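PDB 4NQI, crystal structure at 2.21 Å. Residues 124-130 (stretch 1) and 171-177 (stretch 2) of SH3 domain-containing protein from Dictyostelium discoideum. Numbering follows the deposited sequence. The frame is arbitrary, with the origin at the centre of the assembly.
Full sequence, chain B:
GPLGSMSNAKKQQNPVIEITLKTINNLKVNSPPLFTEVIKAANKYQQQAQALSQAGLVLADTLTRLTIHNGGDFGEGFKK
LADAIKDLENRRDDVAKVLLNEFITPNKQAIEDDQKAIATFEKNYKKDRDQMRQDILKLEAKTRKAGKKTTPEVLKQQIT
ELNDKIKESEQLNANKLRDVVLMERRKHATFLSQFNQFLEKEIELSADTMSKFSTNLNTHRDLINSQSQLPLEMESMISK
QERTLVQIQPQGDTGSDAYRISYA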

# COMPACT_ATOMS: atom_id res chain seq x y z
N ASN B 124 -5.02 -42.97 -16.67
CA ASN B 124 -4.34 -44.10 -16.04
C ASN B 124 -5.14 -44.72 -14.90
O ASN B 124 -4.94 -45.88 -14.56
CB ASN B 124 -2.96 -43.67 -15.54
CG ASN B 124 -1.94 -43.54 -16.66
OD1 ASN B 124 -2.29 -43.57 -17.84
ND2 ASN B 124 -0.67 -43.41 -16.29
N TYR B 125 -6.03 -43.94 -14.30
CA TYR B 125 -6.88 -44.45 -13.23
C TYR B 125 -7.95 -45.38 -13.79
O TYR B 125 -8.18 -46.46 -13.24
CB TYR B 125 -7.53 -43.31 -12.44
CG TYR B 125 -8.20 -43.79 -11.17
CD1 TYR B 125 -7.44 -44.26 -10.11
CD2 TYR B 125 -9.58 -43.77 -11.03
CE1 TYR B 125 -8.03 -44.71 -8.95
CE2 TYR B 125 -10.18 -44.22 -9.87
CZ TYR B 125 -9.40 -44.69 -8.83
OH TYR B 125 -9.98 -45.13 -7.67
N LYS B 126 -8.61 -44.96 -14.87
CA LYS B 126 -9.60 -45.80 -15.54
C LYS B 126 -8.94 -47.07 -16.08
O LYS B 126 -9.51 -48.16 -15.97
CB LYS B 126 -10.25 -45.05 -16.70
CG LYS B 126 -10.82 -43.68 -16.35
N LYS B 127 -7.75 -46.92 -16.64
CA LYS B 127 -7.04 -48.02 -17.28
C LYS B 127 -6.59 -49.09 -16.28
O LYS B 127 -6.87 -50.27 -16.46
CB LYS B 127 -5.83 -47.48 -18.07
CG LYS B 127 -5.24 -48.47 -19.07
CD LYS B 127 -4.00 -47.89 -19.75
CE LYS B 127 -2.93 -47.53 -18.73
NZ LYS B 127 -2.55 -48.70 -17.89
N ASP B 128 -5.89 -48.66 -15.23
CA ASP B 128 -5.39 -49.58 -14.21
C ASP B 128 -6.52 -50.30 -13.48
O ASP B 128 -6.39 -51.48 -13.13
CB ASP B 128 -4.51 -48.84 -13.19
CG ASP B 128 -3.15 -48.47 -13.75
OD1 ASP B 128 -2.75 -49.06 -14.77
OD2 ASP B 128 -2.48 -47.61 -13.15
N ARG B 129 -7.62 -49.59 -13.25
CA ARG B 129 -8.78 -50.18 -12.58
C ARG B 129 -9.51 -51.14 -13.51
O ARG B 129 -10.05 -52.16 -13.06
CB ARG B 129 -9.73 -49.08 -12.09
CG ARG B 129 -10.59 -49.50 -10.92
CD ARG B 129 -10.83 -48.34 -9.96
NE ARG B 129 -12.03 -47.58 -10.30
CZ ARG B 129 -13.24 -47.85 -9.82
NH1 ARG B 129 -13.41 -48.87 -8.99
NH2 ARG B 129 -14.28 -47.11 -10.17
N ASP B 130 -9.53 -50.83 -14.80
CA ASP B 130 -10.14 -51.71 -15.79
C ASP B 130 -9.26 -52.92 -16.07
O ASP B 130 -9.77 -54.03 -16.23
CB ASP B 130 -10.43 -50.96 -17.10
CG ASP B 130 -11.67 -50.10 -17.02
OD1 ASP B 130 -12.50 -50.32 -16.10
OD2 ASP B 130 -11.83 -49.22 -17.89
N GLN B 171 -4.72 -52.45 -3.08
CA GLN B 171 -3.52 -51.67 -2.84
C GLN B 171 -3.30 -50.63 -3.93
O GLN B 171 -2.58 -49.66 -3.74
CB GLN B 171 -2.29 -52.58 -2.72
CG GLN B 171 -1.68 -52.56 -1.34
CD GLN B 171 -1.72 -51.18 -0.71
OE1 GLN B 171 -0.98 -50.28 -1.12
NE2 GLN B 171 -2.60 -51.00 0.27
N LEU B 172 -3.94 -50.85 -5.08
CA LEU B 172 -3.91 -49.89 -6.17
C LEU B 172 -4.82 -48.71 -5.85
O LEU B 172 -4.45 -47.55 -6.07
CB LEU B 172 -4.34 -50.54 -7.48
CG LEU B 172 -4.53 -49.59 -8.67
CD1 LEU B 172 -3.22 -48.91 -9.04
CD2 LEU B 172 -5.12 -50.32 -9.87
N ASN B 173 -6.02 -49.00 -5.33
CA ASN B 173 -6.96 -47.95 -4.95
C ASN B 173 -6.38 -47.00 -3.91
O ASN B 173 -6.54 -45.78 -4.02
CB ASN B 173 -8.27 -48.56 -4.43
CG ASN B 173 -8.99 -49.40 -5.46
OD1 ASN B 173 -8.75 -49.27 -6.67
ND2 ASN B 173 -9.88 -50.27 -5.00
N ALA B 174 -5.72 -47.56 -2.91
CA ALA B 174 -5.12 -46.77 -1.83
C ALA B 174 -3.91 -45.97 -2.31
O ALA B 174 -3.70 -44.83 -1.89
CB ALA B 174 -4.74 -47.67 -0.67
N ASN B 175 -3.11 -46.57 -3.19
CA ASN B 175 -1.98 -45.87 -3.80
C ASN B 175 -2.44 -44.69 -4.65
O ASN B 175 -1.84 -43.62 -4.63
CB ASN B 175 -1.14 -46.83 -4.66
CG ASN B 175 -0.21 -47.69 -3.83
OD1 ASN B 175 0.22 -47.30 -2.74
ND2 ASN B 175 0.13 -48.87 -4.34
N LYS B 176 -3.52 -44.90 -5.41
CA LYS B 176 -4.08 -43.87 -6.27
C LYS B 176 -4.74 -42.76 -5.46
O LYS B 176 -4.86 -41.63 -5.93
CB LYS B 176 -5.10 -44.47 -7.24
CG LYS B 176 -4.50 -45.37 -8.31
CD LYS B 176 -3.37 -44.66 -9.05
CE LYS B 176 -2.96 -45.43 -10.29
NZ LYS B 176 -4.12 -45.66 -11.18
N LEU B 177 -5.19 -43.08 -4.24
CA LEU B 177 -5.76 -42.08 -3.35
C LEU B 177 -4.67 -41.14 -2.83
O LEU B 177 -4.83 -39.92 -2.85
CB LEU B 177 -6.49 -42.73 -2.18
CG LEU B 177 -7.02 -41.74 -1.14
CD1 LEU B 177 -8.01 -40.77 -1.77
CD2 LEU B 177 -7.65 -42.46 0.04
O HOH W 1 -8.62 -45.20 -5.47

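Two helical segments of one chain, each part of a longer helix, pack nearly antiparallel: their N-to-C directions differ by 168° and their axes come no closer than 10.9 Å. The register is marked by two pairs, with Tyr125 CA 7.5 Å from Lys176 CA and Arg129 CA 8.1 Å from Leu172 CA. From the first pair to the second, the chain advances four residues on one helix and retreats four on the other, about one turn each, so the same faces meet again. Within the helices, i to i+4 hydrogen bonds such as Asp128 N to Asn124 O (3.0 Å) and Lys176 N to Leu172 O (2.9 Å) run along each helix.

Side chains fill the space between the axes. Lys176 does most, with the largest covered area of any residue here. Its CA-to-CB bond points toward the partner helix, and its chain carries NZ to Asp128 OD2 at 3.2 Å, a hydrogen-bonded salt bridge. Lys176 NZ also lies 3.5 Å from the backbone Asn124 O. Asp128 is shared: its other carboxylate oxygen, OD1, accepts a hydrogen bond from Lys127 NZ at 3.1 Å, a second salt bridge within its own helix. One acid thus serves two lysines.

The apolar part of Lys176 is used as well. Lys176 CB sits 3.4 Å from Tyr125 CE1, at the edge of the ring and near its plane. Tyr125 starts out sideways, but with chi1 t its end comes nearer the partner helix. There a water links the two helices, its O 2.6 Å from Tyr125 OH and donating to Asn173 O, also at 2.6 Å.

One turn from Lys176, Leu172 adds a second apolar contact: its CD2 lies 3.7 Å from Asp128 CB, against the aliphatic base of the same acid. Arg129 CD approaches Asn173 OD1 at 4.0 Å.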